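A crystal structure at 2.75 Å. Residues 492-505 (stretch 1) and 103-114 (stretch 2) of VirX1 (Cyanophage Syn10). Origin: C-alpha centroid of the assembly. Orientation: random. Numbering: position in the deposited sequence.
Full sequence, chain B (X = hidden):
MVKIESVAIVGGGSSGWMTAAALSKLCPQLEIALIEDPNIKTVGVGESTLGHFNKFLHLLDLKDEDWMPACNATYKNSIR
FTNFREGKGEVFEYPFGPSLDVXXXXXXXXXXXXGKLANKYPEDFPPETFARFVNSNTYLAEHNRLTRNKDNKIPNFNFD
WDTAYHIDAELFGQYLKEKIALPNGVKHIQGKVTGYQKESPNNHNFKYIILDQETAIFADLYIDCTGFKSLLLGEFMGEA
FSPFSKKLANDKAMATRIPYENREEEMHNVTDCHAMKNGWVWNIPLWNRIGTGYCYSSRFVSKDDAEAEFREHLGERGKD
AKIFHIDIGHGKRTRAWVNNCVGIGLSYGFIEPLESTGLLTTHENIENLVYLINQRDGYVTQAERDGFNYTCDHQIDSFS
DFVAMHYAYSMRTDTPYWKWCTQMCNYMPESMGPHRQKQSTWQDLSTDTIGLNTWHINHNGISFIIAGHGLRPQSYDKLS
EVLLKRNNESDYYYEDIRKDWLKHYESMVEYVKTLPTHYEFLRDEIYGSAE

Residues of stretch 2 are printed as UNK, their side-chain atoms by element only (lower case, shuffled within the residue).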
# COMPACT_ATOMS: atom_id res chain seq x y z
N TYR B 492 -8.97 29.75 21.01
CA TYR B 492 -9.14 31.21 21.08
C TYR B 492 -8.24 31.88 20.03
O TYR B 492 -8.72 32.87 19.46
CB TYR B 492 -8.96 31.80 22.48
CG TYR B 492 -9.24 33.29 22.46
CD1 TYR B 492 -10.53 33.76 22.23
CD2 TYR B 492 -8.21 34.22 22.57
CE1 TYR B 492 -10.79 35.12 22.14
CE2 TYR B 492 -8.46 35.58 22.48
CZ TYR B 492 -9.76 36.03 22.27
OH TYR B 492 -10.00 37.38 22.19
N TYR B 493 -7.05 31.35 19.71
CA TYR B 493 -6.07 31.94 18.75
C TYR B 493 -6.62 32.02 17.31
O TYR B 493 -5.97 32.68 16.46
CB TYR B 493 -4.74 31.17 18.78
CG TYR B 493 -4.76 29.77 18.22
CD1 TYR B 493 -5.23 28.70 18.97
CD2 TYR B 493 -4.27 29.51 16.95
CE1 TYR B 493 -5.22 27.41 18.47
CE2 TYR B 493 -4.25 28.22 16.44
CZ TYR B 493 -4.71 27.17 17.20
OH TYR B 493 -4.69 25.90 16.71
N TYR B 494 -7.77 31.40 17.05
CA TYR B 494 -8.45 31.44 15.73
C TYR B 494 -9.00 32.85 15.49
O TYR B 494 -9.00 33.29 14.32
CB TYR B 494 -9.48 30.30 15.62
CG TYR B 494 -8.90 29.06 14.98
CD1 TYR B 494 -8.14 28.15 15.71
CD2 TYR B 494 -9.06 28.84 13.63
CE1 TYR B 494 -7.57 27.05 15.10
CE2 TYR B 494 -8.52 27.72 13.01
CZ TYR B 494 -7.76 26.83 13.75
OH TYR B 494 -7.22 25.73 13.13
N GLU B 495 -9.41 33.56 16.54
CA GLU B 495 -9.83 34.99 16.48
C GLU B 495 -8.71 35.81 15.83
O GLU B 495 -9.04 36.67 15.00
CB GLU B 495 -10.11 35.55 17.87
CG GLU B 495 -11.38 35.01 18.48
CD GLU B 495 -12.63 35.63 17.87
OE1 GLU B 495 -12.65 36.89 17.80
OE2 GLU B 495 -13.63 34.90 17.57
N ASP B 496 -7.45 35.52 16.17
CA ASP B 496 -6.25 36.23 15.65
C ASP B 496 -5.97 35.77 14.21
O ASP B 496 -5.65 36.62 13.38
CB ASP B 496 -5.02 36.04 16.52
CG ASP B 496 -4.98 36.85 17.80
OD1 ASP B 496 -5.79 37.80 17.98
OD2 ASP B 496 -4.11 36.52 18.60
N ILE B 497 -6.11 34.46 13.93
CA ILE B 497 -5.90 33.94 12.55
C ILE B 497 -6.91 34.64 11.65
O ILE B 497 -6.50 35.11 10.57
CB ILE B 497 -6.01 32.40 12.47
CG1 ILE B 497 -4.92 31.71 13.28
CG2 ILE B 497 -5.95 31.96 11.03
CD1 ILE B 497 -4.99 30.21 13.28
N ARG B 498 -8.16 34.72 12.09
CA ARG B 498 -9.28 35.37 11.35
C ARG B 498 -8.94 36.83 11.05
O ARG B 498 -8.83 37.18 9.86
CB ARG B 498 -10.57 35.28 12.17
CG ARG B 498 -11.73 36.07 11.61
CD ARG B 498 -12.92 35.99 12.54
NE ARG B 498 -13.97 36.89 12.09
CZ ARG B 498 -13.96 38.19 12.26
NH1 ARG B 498 -12.97 38.76 12.93
NH2 ARG B 498 -14.95 38.93 11.82
N LYS B 499 -8.78 37.65 12.09
CA LYS B 499 -8.50 39.11 11.99
C LYS B 499 -7.25 39.32 11.13
O LYS B 499 -7.31 40.12 10.21
CB LYS B 499 -8.34 39.72 13.40
CG LYS B 499 -7.85 41.15 13.52
CD LYS B 499 -6.89 41.37 14.70
CE LYS B 499 -6.53 42.82 14.89
NZ LYS B 499 -7.73 43.60 15.25
N ASP B 500 -6.16 38.60 11.41
CA ASP B 500 -4.85 38.75 10.72
C ASP B 500 -5.02 38.40 9.24
O ASP B 500 -4.53 39.17 8.40
CB ASP B 500 -3.74 37.90 11.34
CG ASP B 500 -3.21 38.47 12.66
OD1 ASP B 500 -3.56 39.62 13.01
OD2 ASP B 500 -2.45 37.75 13.34
N TRP B 501 -5.69 37.29 8.93
CA TRP B 501 -5.88 36.86 7.52
C TRP B 501 -6.79 37.85 6.79
O TRP B 501 -6.39 38.30 5.70
CB TRP B 501 -6.40 35.42 7.37
CG TRP B 501 -6.36 35.04 5.92
CD1 TRP B 501 -5.25 34.66 5.21
CD2 TRP B 501 -7.43 35.15 4.96
NE1 TRP B 501 -5.59 34.47 3.90
CE2 TRP B 501 -6.91 34.75 3.72
CE3 TRP B 501 -8.79 35.49 5.05
CZ2 TRP B 501 -7.70 34.70 2.57
CZ3 TRP B 501 -9.57 35.46 3.91
CH2 TRP B 501 -9.02 35.08 2.68
N LEU B 502 -7.95 38.21 7.36
CA LEU B 502 -8.90 39.16 6.72
C LEU B 502 -8.15 40.45 6.40
O LEU B 502 -8.36 41.02 5.29
CB LEU B 502 -10.10 39.42 7.64
CG LEU B 502 -11.09 38.25 7.76
CD1 LEU B 502 -12.20 38.58 8.74
CD2 LEU B 502 -11.66 37.83 6.42
N LYS B 503 -7.26 40.88 7.29
CA LYS B 503 -6.41 42.07 7.06
C LYS B 503 -5.50 41.78 5.87
O LYS B 503 -5.45 42.62 4.95
CB LYS B 503 -5.60 42.47 8.30
CG LYS B 503 -5.20 43.94 8.32
CD LYS B 503 -3.87 44.26 8.96
CE LYS B 503 -3.29 45.57 8.45
NZ LYS B 503 -2.26 46.08 9.38
N HIS B 504 -4.82 40.63 5.86
CA HIS B 504 -3.85 40.24 4.80
C HIS B 504 -4.57 40.20 3.45
O HIS B 504 -3.97 40.65 2.47
CB HIS B 504 -3.12 38.93 5.14
CG HIS B 504 -2.41 38.32 3.98
ND1 HIS B 504 -1.11 38.57 3.65
CD2 HIS B 504 -2.81 37.37 3.11
CE1 HIS B 504 -0.77 37.85 2.60
NE2 HIS B 504 -1.79 37.13 2.24
N TYR B 505 -5.80 39.67 3.40
CA TYR B 505 -6.60 39.59 2.16
C TYR B 505 -6.85 41.02 1.66
O TYR B 505 -6.45 41.32 0.52
CB TYR B 505 -7.88 38.77 2.37
CG TYR B 505 -8.88 38.93 1.25
CD1 TYR B 505 -8.73 38.24 0.06
CD2 TYR B 505 -9.94 39.81 1.36
CE1 TYR B 505 -9.61 38.41 -1.00
CE2 TYR B 505 -10.84 39.98 0.33
CZ TYR B 505 -10.66 39.30 -0.86
OH TYR B 505 -11.54 39.48 -1.88
N UNK B 103 1.25 29.61 5.42
CA UNK B 103 1.58 30.85 6.19
C UNK B 103 0.59 31.10 7.34
O UNK B 103 1.08 31.47 8.43
c UNK B 103 1.66 32.06 5.29
o UNK B 103 2.72 31.88 4.36
N UNK B 104 -0.73 30.92 7.13
CA UNK B 104 -1.78 31.27 8.12
C UNK B 104 -2.34 30.02 8.79
O UNK B 104 -3.34 30.13 9.53
c UNK B 104 -2.59 34.59 7.89
c UNK B 104 -2.13 35.85 7.54
c UNK B 104 -1.47 36.02 6.35
c UNK B 104 -2.39 33.49 7.06
c UNK B 104 -2.86 32.12 7.46
c UNK B 104 -1.26 34.95 5.51
c UNK B 104 -1.72 33.68 5.86
N UNK B 105 -1.71 28.87 8.58
CA UNK B 105 -2.14 27.57 9.18
C UNK B 105 -1.80 27.55 10.66
O UNK B 105 -0.66 27.85 10.98
c UNK B 105 -1.43 26.37 8.53
c UNK B 105 -3.03 26.53 5.09
c UNK B 105 -1.45 24.83 6.56
c UNK B 105 -2.66 26.87 6.38
c UNK B 105 -1.84 24.49 5.27
c UNK B 105 -1.87 26.02 7.14
c UNK B 105 -2.63 25.34 4.54
N UNK B 106 -2.75 27.14 11.51
CA UNK B 106 -2.49 26.60 12.87
C UNK B 106 -1.39 25.55 12.79
O UNK B 106 -1.47 24.68 11.92
c UNK B 106 -3.74 26.02 13.47
o UNK B 106 -3.45 25.22 14.60
N UNK B 107 -0.39 25.64 13.66
CA UNK B 107 0.69 24.63 13.83
C UNK B 107 0.04 23.25 13.99
O UNK B 107 0.51 22.32 13.32
c UNK B 107 1.53 24.96 15.07
c UNK B 107 3.97 24.91 14.44
n UNK B 107 4.95 24.11 14.04
o UNK B 107 3.99 26.14 14.27
c UNK B 107 2.84 24.19 15.15
N UNK B 108 -1.00 23.13 14.83
CA UNK B 108 -1.60 21.85 15.28
C UNK B 108 -2.61 21.34 14.24
O UNK B 108 -2.69 20.10 14.09
o UNK B 108 -3.13 23.06 16.69
c UNK B 108 -2.22 21.97 16.68
c UNK B 108 -1.19 22.20 17.76
N UNK B 109 -3.33 22.21 13.54
CA UNK B 109 -4.42 21.81 12.61
C UNK B 109 -3.92 21.73 11.15
O UNK B 109 -4.66 21.18 10.34
o UNK B 109 -6.62 23.78 14.59
o UNK B 109 -6.56 21.58 14.53
c UNK B 109 -5.62 22.75 12.71
c UNK B 109 -6.32 22.70 14.05
N UNK B 110 -2.75 22.29 10.82
CA UNK B 110 -2.21 22.27 9.45
C UNK B 110 -3.27 22.63 8.42
O UNK B 110 -3.92 23.68 8.60
N UNK B 111 -3.47 21.79 7.40
CA UNK B 111 -4.41 21.97 6.24
C UNK B 111 -5.87 22.15 6.70
O UNK B 111 -6.67 22.74 5.93
c UNK B 111 -4.26 20.81 5.25
c UNK B 111 -4.62 19.49 5.89
c UNK B 111 -5.08 21.04 3.97
c UNK B 111 -4.70 20.14 2.80
N UNK B 112 -6.21 21.64 7.90
CA UNK B 112 -7.58 21.66 8.48
C UNK B 112 -7.92 23.05 9.05
O UNK B 112 -9.08 23.23 9.50
c UNK B 112 -7.76 20.58 9.54
n UNK B 112 -7.05 18.27 9.86
o UNK B 112 -7.63 18.92 7.82
c UNK B 112 -7.48 19.18 9.01
N UNK B 113 -6.97 23.99 9.04
CA UNK B 113 -7.15 25.37 9.59
C UNK B 113 -8.31 26.05 8.85
O UNK B 113 -9.23 26.54 9.53
c UNK B 113 -6.00 27.61 10.03
o UNK B 113 -4.84 25.55 10.31
c UNK B 113 -5.85 26.19 9.53
N UNK B 114 -8.29 26.06 7.52
CA UNK B 114 -9.33 26.79 6.74
C UNK B 114 -10.73 26.31 7.13
O UNK B 114 -11.61 27.16 7.35
c UNK B 114 -9.12 26.70 5.22
c UNK B 114 -11.92 25.49 4.04
c UNK B 114 -10.24 27.41 4.54
c UNK B 114 -13.17 25.25 3.51
n UNK B 114 -11.59 29.02 3.78
c UNK B 114 -11.46 26.81 4.09
c UNK B 114 -13.53 27.60 3.04
c UNK B 114 -10.39 28.76 4.37
c UNK B 114 -12.27 27.85 3.61
c UNK B 114 -13.95 26.29 3.00

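Position 103 carries one carbon followed by one oxygen, a short hydroxyl side chain that stays out of reach of stretch 1. It is Ser103, and its polar tip suits an exposed site.

At position 104, one carbon leads to a ring of six carbons, directed toward the helix of stretch 1, with more of its own surface covered by stretch 1 than any other residue of the loop. A six-carbon ring without oxygen is phenylalanine, so this is Phe104. The CD1 atom of Trp501 lies 3.6 Å from Phe104 CG, and the indole presents its edge to the phenyl face, with the planes at 86°. Phe104 CZ sits over one face of the His504 ring, 3.4 Å from His504 CG. A flat, apolar ring can meet both aromatic partners at once. The backbone joins in, since Phe104 O lies 3.5 Å from Ile497 CG2.

Position 105 again has one carbon and a six-carbon ring, but its CA-to-CB bond points away and it makes no contact with the helix. It is Phe105.

The side chain at position 106 is one carbon and one oxygen, and the oxygen lies 2.5 Å from Tyr493 OH. This is Ser106. Its OG and Tyr493 OH form a short hydrogen bond in which either could be the donor. A small residue fits this buried site, where Tyr494 OH also comes within 3.5 Å of Ser106 CB.

Position 107 has three carbons, the third bearing an oxygen and a nitrogen: an amide, Gln107. Its end leads away from stretch 1, as suits an exposed polar chain.

At position 108 the first carbon carries one oxygen and one carbon, and the oxygen lies 3.2 Å from Tyr493 OH. This is Thr108. Its OG1 donates a hydrogen bond to Ser106 OG (3.0 Å); a hydroxyl suits a place beside two others.

Position 109 has two carbons, the second carrying two oxygens, one of them 2.5 Å from Tyr494 OH. This carboxylate is Asp109: Tyr494 OH donates to Asp109 OD2, which lies at the edge of the Tyr494 ring, near its plane, where the hydroxyl points. Asp109 N donates to Ser106 OG (3.2 Å), tightening the turn.

Position 110 has no side-chain atoms and is Gly110; its positive phi of 46° favours glycine.

Four carbons, forked at the first with one arm two carbons long, make position 111 Ile111, beyond reach of the helix.

Position 112, two carbons ending in oxygen and nitrogen, is Asn112, whose amide is hydrogen-bonded elsewhere in the structure.

At position 113 a carbon bears one oxygen and one carbon; the latter lies 4.3 Å from Ile497 CD1. This is Thr113. Its methyl faces an apolar neighbour, while OG1 donates to Gly110 O (2.7 Å).

Fused five- and six-membered rings with one nitrogen mark position 114 as Trp114, buried but not touching stretch 1.

The contact therefore has two chemistries: Phe104 packs against Trp501 and His504 farther along the helix, while Ser106 and Asp109 bind the tyrosine hydroxyls near its beginning. Ile497 lies between them in the helix, its CG2 against the Phe104 carbonyl and its CD1 against Ser106 and Thr113.

Stretch 2, residues 103-114: SFFSQTDGINTW
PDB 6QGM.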